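Local coordinates for protein putative Type I topoisomerase (PDB 3M4A) that binds DNA and, as a type IB topoisomerase, probably breaks one strand, allows passage and rejoins it without using ATP, at residues A[154-157]-A[158-161]; A[185-188]-A[189-193]; A[235-238]-A[239-242]. All coordinates share one frame; numbering follows the deposited sequence. Where two conformers were deposited one is given.

Interaction 1. Residues A[154-157]-A[158-161]; sequences TLRQ and RHVV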
ATOM      1  N   THR A 154       2.555  16.186  -0.092  1.00  8.14           N
ATOM      2  CA  THR A 154       2.603  17.593   0.275  1.00  8.25           C
ATOM      3  C   THR A 154       3.371  17.841   1.588  1.00  8.07           C
ATOM      4  O   THR A 154       3.351  18.943   2.123  1.00  8.68           O
ATOM      5  CB  THR A 154       1.163  18.172   0.316  1.00  8.51           C
ATOM      6  OG1 THR A 154       0.343  17.411   1.205  1.00  8.09           O
ATOM      7  CG2 THR A 154       0.559  18.093  -1.082  1.00  8.36           C
ATOM      8  N   LEU A 155       4.108  16.835   2.072  1.00  8.30           N
ATOM      9  CA  LEU A 155       4.889  17.015   3.278  1.00  8.00           C
ATOM     10  C   LEU A 155       6.028  17.991   3.039  1.00  8.33           C
ATOM     11  O   LEU A 155       6.596  18.063   1.952  1.00  7.90           O
ATOM     12  CB  LEU A 155       5.498  15.712   3.818  1.00  7.72           C
ATOM     13  CG  LEU A 155       4.568  14.658   4.397  1.00  7.98           C
ATOM     14  CD1 LEU A 155       5.403  13.542   5.022  1.00  8.05           C
ATOM     15  CD2 LEU A 155       3.623  15.268   5.425  1.00  6.32           C
ATOM     16  N   ARG A 156       6.311  18.743   4.092  1.00  9.36           N
ATOM     17  CA  ARG A 156       7.420  19.644   4.146  1.00 10.24           C
ATOM     18  C   ARG A 156       8.541  18.999   4.949  1.00  9.82           C
ATOM     19  O   ARG A 156       8.315  18.084   5.753  1.00  8.45           O
ATOM     20  CB  ARG A 156       6.975  20.961   4.795  1.00 11.32           C
ATOM     21  CG  ARG A 156       5.978  21.733   3.945  1.00 13.53           C
ATOM     22  CD  ARG A 156       5.351  22.869   4.724  1.00 16.44           C
ATOM     23  NE  ARG A 156       4.568  23.728   3.838  1.00 20.21           N
ATOM     24  CZ  ARG A 156       5.048  24.762   3.145  1.00 22.97           C
ATOM     25  NH1 ARG A 156       6.327  25.118   3.221  1.00 24.31           N
ATOM     26  NH2 ARG A 156       4.228  25.451   2.360  1.00 25.27           N
ATOM     27  N   GLN A 157       9.761  19.465   4.730  1.00  8.83           N
ATOM     28  CA  GLN A 157      10.884  18.980   5.534  1.00  9.04           C
ATOM     29  C   GLN A 157      10.657  19.137   7.030  1.00  8.40           C
ATOM     30  O   GLN A 157      11.131  18.307   7.808  1.00  8.31           O
ATOM     31  CB  GLN A 157      12.201  19.661   5.135  1.00  8.87           C
ATOM     32  CG  GLN A 157      12.689  19.232   3.777  1.00  8.82           C
ATOM     33  CD  GLN A 157      14.101  19.711   3.452  1.00  9.90           C
ATOM     34  OE1 GLN A 157      14.850  20.130   4.336  1.00 12.14           O
ATOM     35  NE2 GLN A 157      14.454  19.663   2.173  1.00  9.79           N
ATOM     36  N   ARG A 158       9.900  20.171   7.445  1.00  7.92           N
ATOM     37  CA  ARG A 158       9.650  20.432   8.862  1.00  8.03           C
ATOM     38  C   ARG A 158       8.802  19.373   9.544  1.00  6.80           C
ATOM     39  O   ARG A 158       8.685  19.354  10.771  1.00  7.16           O
ATOM     40  CB  ARG A 158       8.996  21.811   9.059  1.00  8.36           C
ATOM     41  CG  ARG A 158       7.517  21.878   8.766  1.00  9.77           C
ATOM     42  CD  ARG A 158       6.964  23.229   9.169  1.00 11.87           C
ATOM     43  NE  ARG A 158       5.591  23.431   8.704  1.00 15.27           N
ATOM     44  CZ  ARG A 158       4.504  23.080   9.373  1.00 17.52           C
ATOM     45  NH1 ARG A 158       4.604  22.484  10.553  1.00 19.65           N
ATOM     46  NH2 ARG A 158       3.306  23.315   8.855  1.00 18.15           N
ATOM     47  N   HIS A 159       8.243  18.465   8.746  1.00  6.35           N
ATOM     48  CA  HIS A 159       7.347  17.440   9.238  1.00  6.46           C
ATOM     49  C   HIS A 159       8.021  16.121   9.617  1.00  6.65           C
ATOM     50  O   HIS A 159       7.329  15.187  10.029  1.00  6.26           O
ATOM     51  CB  HIS A 159       6.309  17.126   8.174  1.00  6.42           C
ATOM     52  CG  HIS A 159       5.296  18.206   7.982  1.00  6.76           C
ATOM     53  ND1 HIS A 159       4.840  18.592   6.738  1.00  7.12           N
ATOM     54  CD2 HIS A 159       4.652  18.977   8.880  1.00  7.14           C
ATOM     55  CE1 HIS A 159       3.931  19.542   6.891  1.00  7.13           C
ATOM     56  NE2 HIS A 159       3.793  19.786   8.179  1.00  7.34           N
ATOM     57  N   VAL A 160       9.334  16.026   9.456  1.00  5.71           N
ATOM     58  CA  VAL A 160      10.033  14.758   9.664  1.00  6.23           C
ATOM     59  C   VAL A 160      11.327  14.947  10.428  1.00  6.69           C
ATOM     60  O   VAL A 160      11.947  16.012  10.347  1.00  7.25           O
ATOM     61  CB  VAL A 160      10.323  14.086   8.302  1.00  6.15           C
ATOM     62  CG1 VAL A 160      11.381  14.842   7.519  1.00  6.04           C
ATOM     63  CG2 VAL A 160      10.719  12.606   8.479  1.00  5.37           C
ATOM     64  N   VAL A 161      11.719  13.909  11.171  1.00  6.26           N
ATOM     65  CA  VAL A 161      13.054  13.842  11.803  1.00  6.82           C
ATOM     66  C   VAL A 161      13.550  12.384  11.708  1.00  6.44           C
ATOM     67  O   VAL A 161      12.755  11.452  11.757  1.00  6.27           O
ATOM     68  CB  VAL A 161      13.042  14.346  13.280  1.00  7.25           C
ATOM     69  CG1 VAL A 161      12.338  13.373  14.202  1.00  8.99           C
ATOM     70  CG2 VAL A 161      14.482  14.633  13.772  1.00  7.20           C
TER
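His159 grips Arg156 twice, once with its ring and once with its backbone, and so shows how a side chain can lock a short turn at the entrance to a strand. Arg156 N donates to His159 ND1 at 3.0 Å in a nearly straight bond (169°), although the donor lies somewhat tilted from the ring plane. The return bond runs from His159 N to Arg156 O, also 3.0 Å, and reaches the carbonyl from above its plane. A further turn bond, from Val160 N to Gln157 O, is weak at 3.3 Å. The ring is placed for this by a first torsion of -72°, with CG beside the backbone N of His159 and anti to its carbonyl carbon. This is the tight part of the contact: Leu155 CD2 comes obliquely to within 3.8 Å of His159 ND1, and Arg156 CB packs against the same nitrogen at 3.7 Å. The extended Arg158 side chain adds to it by carrying its guanidinium across the His159 ring, with NE2 of the histidine close over the centre of one face. With an alanine here in place of His159, Arg156 N would probably lose its ring acceptor, and a gap is likely to open beside Leu155 CD2 and Arg156 CB. Looser is the exposed outer side, where Arg158 NE passes Arg156 CD at 4.0 Å and the two guanidinium planes are 27° apart. Gln157 NE2 instead donates to Leu198 O, and Arg156 makes a cation-pi contact with Trp202. The 3-10 turn leads into strand 160-163, an edge strand of a three-stranded antiparallel sheet, with Leu155, His159 and Val160 packing on strand 166-172, and Gln157 and Val160 on helix 186-196.

Interaction 2. Residues A[185-188]-A[189-193]; sequences DRTL and AANMQ. With nucleotides of chain B.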
ATOM      1  N   ASP A 185      12.704   0.990   8.811  1.00  6.06           N
ATOM      2  CA  ASP A 185      13.455   0.459   7.672  1.00  6.91           C
ATOM      3  C   ASP A 185      14.744   1.254   7.439  1.00  6.67           C
ATOM      4  O   ASP A 185      14.730   2.487   7.405  1.00  7.13           O
ATOM      5  CB  ASP A 185      12.595   0.522   6.412  1.00  7.06           C
ATOM      6  CG  ASP A 185      13.319   0.005   5.182  1.00  8.85           C
ATOM      7  OD1 ASP A 185      13.692  -1.192   5.174  1.00 15.47           O
ATOM      8  OD2 ASP A 185      13.512   0.787   4.239  1.00  9.55           O
ATOM      9  N   ARG A 186      15.854   0.532   7.286  1.00  7.13           N
ATOM     10  CA  ARG A 186      17.167   1.132   7.067  1.00  8.03           C
ATOM     11  C   ARG A 186      17.209   1.993   5.820  1.00  7.33           C
ATOM     12  O   ARG A 186      17.823   3.080   5.822  1.00  7.63           O
ATOM     13  CB  ARG A 186      18.231   0.025   6.906  1.00  8.96           C
ATOM     14  CG  ARG A 186      18.548  -0.759   8.131  1.00 12.15           C
ATOM     15  CD  ARG A 186      19.571  -1.859   7.775  1.00 11.44           C
ATOM     16  NE  ARG A 186      19.012  -2.984   7.005  1.00 13.53           N
ATOM     17  CZ  ARG A 186      19.735  -3.979   6.480  1.00 13.60           C
ATOM     18  NH1 ARG A 186      21.049  -3.989   6.598  1.00 12.05           N
ATOM     19  NH2 ARG A 186      19.150  -4.965   5.828  1.00 13.48           N
ATOM     20  N   THR A 187      16.598   1.493   4.745  1.00  6.86           N
ATOM     21  CA  THR A 187      16.629   2.158   3.440  1.00  6.15           C
ATOM     22  C   THR A 187      15.866   3.474   3.504  1.00  5.59           C
ATOM     23  O   THR A 187      16.364   4.503   3.048  1.00  5.41           O
ATOM     24  CB  THR A 187      16.140   1.208   2.337  1.00  6.65           C
ATOM     25  OG1 THR A 187      17.097   0.146   2.235  1.00  7.49           O
ATOM     26  CG2 THR A 187      16.014   1.917   0.991  1.00  6.87           C
ATOM     27  N   LEU A 188      14.698   3.467   4.135  1.00  5.22           N
ATOM     28  CA  LEU A 188      13.960   4.717   4.335  1.00  5.21           C
ATOM     29  C   LEU A 188      14.770   5.710   5.121  1.00  5.33           C
ATOM     30  O   LEU A 188      14.830   6.865   4.744  1.00  5.81           O
ATOM     31  CB  LEU A 188      12.620   4.490   5.047  1.00  4.96           C
ATOM     32  CG  LEU A 188      11.504   3.839   4.215  1.00  6.54           C
ATOM     33  CD1 LEU A 188      10.274   3.487   5.048  1.00 10.58           C
ATOM     34  CD2 LEU A 188      11.097   4.727   3.035  1.00  9.08           C
ATOM     35  N   ALA A 189      15.390   5.274   6.224  1.00  4.74           N
ATOM     36  CA  ALA A 189      16.155   6.213   7.050  1.00  5.35           C
ATOM     37  C   ALA A 189      17.330   6.839   6.299  1.00  5.22           C
ATOM     38  O   ALA A 189      17.502   8.054   6.322  1.00  5.39           O
ATOM     39  CB  ALA A 189      16.622   5.550   8.352  1.00  4.50           C
ATOM     40  N   ALA A 190      18.089   6.021   5.581  1.00  6.02           N
ATOM     41  CA  ALA A 190      19.258   6.519   4.839  1.00  6.19           C
ATOM     42  C   ALA A 190      18.865   7.525   3.742  1.00  6.60           C
ATOM     43  O   ALA A 190      19.504   8.572   3.565  1.00  7.02           O
ATOM     44  CB  ALA A 190      20.005   5.352   4.222  1.00  6.86           C
ATOM     45  N   ASN A 191      17.790   7.207   3.026  1.00  5.79           N
ATOM     46  CA  ASN A 191      17.361   8.052   1.926  1.00  6.44           C
ATOM     47  C   ASN A 191      16.585   9.272   2.403  1.00  6.32           C
ATOM     48  O   ASN A 191      16.622  10.310   1.746  1.00  6.83           O
ATOM     49  CB  ASN A 191      16.585   7.263   0.906  1.00  7.20           C
ATOM     50  CG  ASN A 191      17.493   6.429   0.029  1.00  7.15           C
ATOM     51  OD1 ASN A 191      18.134   6.954  -0.890  1.00  8.91           O
ATOM     52  ND2 ASN A 191      17.578   5.133   0.315  1.00  7.23           N
ATOM     53  N   MET A 192      15.917   9.178   3.548  1.00  6.15           N
ATOM     54  CA  MET A 192      15.279  10.359   4.127  0.50  6.25           C
ATOM     55  C   MET A 192      16.350  11.398   4.479  1.00  6.37           C
ATOM     56  O   MET A 192      16.158  12.607   4.285  1.00  7.24           O
ATOM     57  CB  MET A 192      14.450   9.987   5.355  0.50  5.72           C
ATOM     58  CG  MET A 192      13.584  11.098   5.890  0.50  5.22           C
ATOM     59  SD  MET A 192      12.431  11.715   4.653  0.50  4.16           S
ATOM     60  CE  MET A 192      11.210  10.407   4.644  0.50  6.97           C
ATOM     61  N   GLN A 193      17.497  10.936   4.989  1.00  6.51           N
ATOM     62  CA  GLN A 193      18.609  11.848   5.274  1.00  7.34           C
ATOM     63  C   GLN A 193      19.051  12.573   3.999  1.00  7.73           C
ATOM     64  O   GLN A 193      19.292  13.769   4.020  1.00  7.66           O
ATOM     65  CB  GLN A 193      19.796  11.112   5.899  1.00  7.50           C
ATOM     66  CG  GLN A 193      19.535  10.575   7.297  1.00  8.23           C
ATOM     67  CD  GLN A 193      19.839  11.547   8.442  1.00 12.23           C
ATOM     68  OE1 GLN A 193      19.938  12.763   8.258  1.00 15.33           O
ATOM     69  NE2 GLN A 193      19.970  10.992   9.653  1.00 12.06           N
TER
ATOM     70  P    DC B  10      15.549  -2.752  -0.263  1.00  5.88           P
ATOM     71  OP1  DC B  10      14.354  -3.200  -0.971  1.00  5.52           O
ATOM     72  OP2  DC B  10      15.363  -1.846   0.895  1.00  4.77           O
ATOM     73  O5'  DC B  10      16.282  -4.054   0.286  1.00  5.68           O
ATOM     74  C5'  DC B  10      16.541  -5.141  -0.619  1.00  6.55           C
ATOM     75  C4'  DC B  10      17.438  -6.153   0.051  1.00  7.53           C
ATOM     76  O4'  DC B  10      18.762  -5.575   0.268  1.00  6.40           O
ATOM     77  C3'  DC B  10      16.964  -6.636   1.423  1.00  7.99           C
ATOM     78  O3'  DC B  10      17.236  -8.011   1.577  1.00 12.32           O
ATOM     79  C2'  DC B  10      17.816  -5.846   2.391  1.00  7.42           C
ATOM     80  C1'  DC B  10      19.121  -5.869   1.617  1.00  6.17           C
ATOM     81  N1   DC B  10      20.136  -4.891   2.042  1.00  4.90           N
ATOM     82  C2   DC B  10      21.479  -5.207   1.793  1.00  3.47           C
ATOM     83  O2   DC B  10      21.763  -6.284   1.235  1.00  5.00           O
ATOM     84  N3   DC B  10      22.430  -4.338   2.183  1.00  4.03           N
ATOM     85  C4   DC B  10      22.107  -3.200   2.795  1.00  5.01           C
ATOM     86  N4   DC B  10      23.095  -2.379   3.143  1.00  6.12           N
ATOM     87  C5   DC B  10      20.745  -2.857   3.049  1.00  6.27           C
ATOM     88  C6   DC B  10      19.806  -3.729   2.667  1.00  5.79           C
ATOM     89  P    DG B   9      20.201   2.398  -0.836  1.00  5.93           P
ATOM     90  OP1  DG B   9      19.469   3.600  -1.334  1.00  6.83           O
ATOM     91  OP2  DG B   9      20.798   2.402   0.515  1.00  6.51           O
ATOM     92  O5'  DG B   9      19.275   1.100  -0.926  1.00  6.23           O
ATOM     93  C5'  DG B   9      18.580   0.788  -2.109  1.00  6.76           C
ATOM     94  C4'  DG B   9      18.252  -0.695  -2.173  1.00  6.43           C
ATOM     95  O4'  DG B   9      19.433  -1.528  -2.259  1.00  4.58           O
ATOM     96  C3'  DG B   9      17.552  -1.225  -0.927  1.00  3.91           C
ATOM     97  O3'  DG B   9      16.561  -2.143  -1.339  1.00  4.13           O
ATOM     98  C2'  DG B   9      18.685  -1.794  -0.057  1.00  4.40           C
ATOM     99  C1'  DG B   9      19.601  -2.379  -1.097  1.00  4.16           C
ATOM    100  N9   DG B   9      21.038  -2.316  -0.869  1.00  3.17           N
ATOM    101  C8   DG B   9      21.738  -1.254  -0.390  1.00  3.42           C
ATOM    102  N7   DG B   9      23.031  -1.412  -0.366  1.00  3.79           N
ATOM    103  C5   DG B   9      23.201  -2.680  -0.876  1.00  3.18           C
ATOM    104  C6   DG B   9      24.381  -3.414  -1.102  1.00  3.88           C
ATOM    105  O6   DG B   9      25.558  -3.094  -0.909  1.00  3.78           O
ATOM    106  N1   DG B   9      24.094  -4.653  -1.629  1.00  3.22           N
ATOM    107  C2   DG B   9      22.842  -5.138  -1.915  1.00  3.34           C
ATOM    108  N2   DG B   9      22.743  -6.371  -2.430  1.00  3.02           N
ATOM    109  N3   DG B   9      21.737  -4.447  -1.734  1.00  3.50           N
ATOM    110  C4   DG B   9      21.992  -3.252  -1.182  1.00  2.49           C
ATOM    111  P    DG B  11      16.078  -9.057   1.837  1.00 16.50           P
ATOM    112  OP1  DG B  11      15.266  -9.079   0.601  1.00 18.54           O
ATOM    113  OP2  DG B  11      15.547  -8.812   3.186  1.00 17.67           O
ATOM    114  O5'  DG B  11      16.937 -10.411   1.868  1.00 14.08           O
ATOM    115  C5'  DG B  11      17.647 -10.872   0.740  1.00 13.74           C
ATOM    116  C4'  DG B  11      18.921 -11.575   1.162  1.00 12.04           C
ATOM    117  O4'  DG B  11      19.927 -10.606   1.579  1.00 11.38           O
ATOM    118  C3'  DG B  11      18.745 -12.523   2.349  1.00 13.41           C
ATOM    119  O3'  DG B  11      19.498 -13.692   2.088  1.00 16.44           O
ATOM    120  C2'  DG B  11      19.242 -11.708   3.538  1.00 11.83           C
ATOM    121  C1'  DG B  11      20.356 -10.878   2.922  1.00  8.20           C
ATOM    122  N9   DG B  11      20.651  -9.586   3.551  1.00  6.63           N
ATOM    123  C8   DG B  11      19.748  -8.681   4.011  1.00  6.53           C
ATOM    124  N7   DG B  11      20.283  -7.607   4.493  1.00  7.04           N
ATOM    125  C5   DG B  11      21.642  -7.808   4.324  1.00  5.13           C
ATOM    126  C6   DG B  11      22.723  -6.972   4.662  1.00  5.20           C
ATOM    127  O6   DG B  11      22.691  -5.861   5.209  1.00  6.51           O
ATOM    128  N1   DG B  11      23.946  -7.531   4.334  1.00  6.36           N
ATOM    129  C2   DG B  11      24.090  -8.774   3.744  1.00  5.47           C
ATOM    130  N2   DG B  11      25.359  -9.142   3.502  1.00  7.28           N
ATOM    131  N3   DG B  11      23.083  -9.585   3.422  1.00  6.57           N
ATOM    132  C4   DG B  11      21.883  -9.025   3.732  1.00  6.83           C
TER
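Thr187 and Asn191, one helical turn apart, have similar first torsions (-66° to OG1 and -77° to CG), which set both polar groups beside their own backbone N, so that the two side chains run side by side and both polar ends meet phosphates. Asn191 ND2 donates to DG9 OP1 of chain B at 2.9 Å, almost straight (173°), and to Thr187 O at 3.1 Å, which lies in the amide plane. That carbonyl also takes the helical bond from Asn191 N, the two donors arriving from opposite faces of its plane. Asn191 OD1 accepts from Lys194 NZ, so bonds at both ends of the amide probably fix its rotation. Thr187 OG1 donates to the next phosphate, DC10 OP2 of chain B, at 3.0 Å.

Arg186 leaves the helix in another direction. A bend at its third torsion presents the guanidinium to a guanine: Arg186 NH1 donates to DG11 O6 at 2.9 Å and NH2 to DG11 N7 at 3.2 Å, both of chain B, while DC10 of that strand covers one face of the group. Asp185 is the N-cap, its OD2 accepting from Leu188 N at 2.9 Å and forming a salt bridge with Arg129.

Two kinds of DNA recognition therefore meet on the first turns of helix 186-196. The phosphate bonds are indifferent to sequence, whereas paired donors to O6 and N7 are the classic arginine reading of a guanine's major-groove edge, which is consistent with some preference for guanine here.

Interaction 3. Residues A[235-238]-A[239-242]; sequences AKDF and RTWG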
ATOM      1  N   ALA A 235      -3.784   3.763  -4.223  1.00 11.57           N
ATOM      2  CA  ALA A 235      -3.193   4.141  -2.935  1.00 11.45           C
ATOM      3  C   ALA A 235      -4.109   3.819  -1.748  1.00 10.97           C
ATOM      4  O   ALA A 235      -3.621   3.474  -0.668  1.00  9.94           O
ATOM      5  CB  ALA A 235      -2.778   5.618  -2.931  1.00 11.43           C
ATOM      6  N   LYS A 236      -5.434   3.910  -1.921  1.00 11.42           N
ATOM      7  CA  LYS A 236      -6.354   3.645  -0.814  1.00 11.73           C
ATOM      8  C   LYS A 236      -6.247   2.211  -0.310  1.00 10.46           C
ATOM      9  O   LYS A 236      -6.470   1.937   0.878  1.00 10.34           O
ATOM     10  CB  LYS A 236      -7.816   3.914  -1.201  1.00 12.65           C
ATOM     11  CG  LYS A 236      -8.763   3.767  -0.026  1.00 13.40           C
ATOM     12  CD  LYS A 236     -10.184   4.242  -0.345  1.00 15.61           C
ATOM     13  CE  LYS A 236     -10.965   4.504   0.935  1.00 18.34           C
ATOM     14  NZ  LYS A 236     -10.932   3.362   1.899  1.00 22.25           N
ATOM     15  N   ASP A 237      -5.928   1.289  -1.213  1.00  9.90           N
ATOM     16  CA  ASP A 237      -5.770  -0.106  -0.822  1.00  8.76           C
ATOM     17  C   ASP A 237      -4.646  -0.298   0.207  1.00  7.18           C
ATOM     18  O   ASP A 237      -4.698  -1.231   1.006  1.00  6.74           O
ATOM     19  CB  ASP A 237      -5.558  -1.005  -2.042  1.00  9.06           C
ATOM     20  CG  ASP A 237      -6.812  -1.121  -2.894  1.00 11.72           C
ATOM     21  OD1 ASP A 237      -7.808  -1.676  -2.384  1.00 13.40           O
ATOM     22  OD2 ASP A 237      -6.797  -0.650  -4.056  1.00 12.74           O
ATOM     23  N   PHE A 238      -3.644   0.574   0.225  1.00  6.36           N
ATOM     24  CA  PHE A 238      -2.610   0.473   1.276  1.00  6.06           C
ATOM     25  C   PHE A 238      -3.182   0.780   2.657  1.00  5.95           C
ATOM     26  O   PHE A 238      -2.728   0.219   3.663  1.00  5.25           O
ATOM     27  CB  PHE A 238      -1.448   1.426   1.022  1.00  6.26           C
ATOM     28  CG  PHE A 238      -0.560   1.043  -0.134  1.00  5.55           C
ATOM     29  CD1 PHE A 238       0.170  -0.142  -0.107  1.00  6.16           C
ATOM     30  CD2 PHE A 238      -0.423   1.891  -1.220  1.00  7.73           C
ATOM     31  CE1 PHE A 238       0.999  -0.490  -1.154  1.00  8.27           C
ATOM     32  CE2 PHE A 238       0.411   1.552  -2.286  1.00  7.55           C
ATOM     33  CZ  PHE A 238       1.127   0.357  -2.250  1.00  7.20           C
ATOM     34  N   ARG A 239      -4.190   1.652   2.714  1.00  6.03           N
ATOM     35  CA  ARG A 239      -4.793   2.022   3.991  1.00  6.23           C
ATOM     36  C   ARG A 239      -5.794   0.989   4.492  1.00  5.90           C
ATOM     37  O   ARG A 239      -5.828   0.698   5.679  1.00  6.15           O
ATOM     38  CB  ARG A 239      -5.404   3.424   3.923  1.00  6.63           C
ATOM     39  CG  ARG A 239      -4.325   4.489   4.028  1.00  6.42           C
ATOM     40  CD  ARG A 239      -4.813   5.862   3.618  1.00  7.61           C
ATOM     41  NE  ARG A 239      -5.938   6.330   4.442  1.00  9.23           N
ATOM     42  CZ  ARG A 239      -5.821   6.856   5.661  1.00  8.35           C
ATOM     43  NH1 ARG A 239      -4.636   6.972   6.250  1.00  8.85           N
ATOM     44  NH2 ARG A 239      -6.910   7.277   6.292  1.00 11.90           N
ATOM     45  N   THR A 240      -6.563   0.388   3.587  1.00  6.04           N
ATOM     46  CA  THR A 240      -7.469  -0.691   3.970  1.00  6.20           C
ATOM     47  C   THR A 240      -6.679  -1.976   4.327  1.00  5.72           C
ATOM     48  O   THR A 240      -6.921  -2.589   5.356  1.00  5.13           O
ATOM     49  CB  THR A 240      -8.509  -0.983   2.871  1.00  7.13           C
ATOM     50  OG1 THR A 240      -7.850  -1.327   1.647  1.00  6.73           O
ATOM     51  CG2 THR A 240      -9.413   0.236   2.642  1.00  8.46           C
ATOM     52  N   TRP A 241      -5.706  -2.353   3.502  1.00  5.13           N
ATOM     53  CA  TRP A 241      -4.812  -3.464   3.855  1.00  4.92           C
ATOM     54  C   TRP A 241      -4.049  -3.172   5.143  1.00  4.02           C
ATOM     55  O   TRP A 241      -4.052  -3.977   6.074  1.00  3.30           O
ATOM     56  CB  TRP A 241      -3.819  -3.744   2.722  1.00  5.25           C
ATOM     57  CG  TRP A 241      -2.769  -4.754   3.066  1.00  4.68           C
ATOM     58  CD1 TRP A 241      -1.451  -4.502   3.387  1.00  5.80           C
ATOM     59  CD2 TRP A 241      -2.927  -6.175   3.123  1.00  5.58           C
ATOM     60  NE1 TRP A 241      -0.789  -5.679   3.617  1.00  5.21           N
ATOM     61  CE2 TRP A 241      -1.666  -6.725   3.479  1.00  5.92           C
ATOM     62  CE3 TRP A 241      -4.005  -7.043   2.917  1.00  6.25           C
ATOM     63  CZ2 TRP A 241      -1.461  -8.094   3.635  1.00  5.94           C
ATOM     64  CZ3 TRP A 241      -3.792  -8.415   3.055  1.00  6.13           C
ATOM     65  CH2 TRP A 241      -2.538  -8.928   3.424  1.00  6.78           C
ATOM     66  N   GLY A 242      -3.394  -2.013   5.212  1.00  3.96           N
ATOM     67  CA  GLY A 242      -2.616  -1.663   6.406  1.00  4.88           C
ATOM     68  C   GLY A 242      -3.423  -1.496   7.672  1.00  4.78           C
ATOM     69  O   GLY A 242      -2.988  -1.936   8.739  1.00  4.85           O
TER
HETATM   70  O   HOH W   1      -9.420  -2.258  -0.246  1.00 22.20           O
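Thr240 and Asp237 lie side by side, pointing the same way from successive turns of one helix, and a water joins them. The first torsion of Thr240, 58°, sets OG1 between the backbone N and the carbonyl carbon. There it stands 3.2 Å from Asp237 O, a possible bond whose proton is not settled. The water donates to Asp237 OD1 at 2.7 Å and lies 2.6 Å from Thr240 OG1. Asp237 OD1 also forms a salt bridge with Arg94, while OD2 accepts from Thr234 N, which together fix the carboxylate. Lys236 starts out extended and bends only at its last torsion (-52°), carrying NZ across Thr240 at about a right angle, 3.6 Å from CG2. Lys236 O accepts from both Arg239 N and Thr240 N.

The remaining side chains diverge: Arg239 reaches Arg135 O and Leu278 O, and Trp241 NE1 bonds Glu325. This part of helix 235-254 is packed among helices, with Phe238 and Trp241 meeting Phe98 of helix 91-113 edge-to-face, Phe238 also on helix 219-230, Trp241 on helix 323-337, and Thr240 on Tyr289 of helix 282-289.

How the interactions relate
From the N terminus the three contacts follow in series, none nesting or crossing, and each closes only short, local loops. Interaction 1 closes the turn that opens strand 160-163. The chain then runs through the antiparallel sheet 160-183 before interaction 2 closes the first turns of helix 186-196. These two touch, since Val160 packs against Met192 in at least one of the two conformers of that methionine, so an edge strand of the sheet meets the DNA-binding helix. Interaction 3 closes the early turns of helix 235-254, its centre about 5 Å from the chain's centre. That centre is about 22 Å from the centres of both others, and it touches neither, joining instead the surrounding helices.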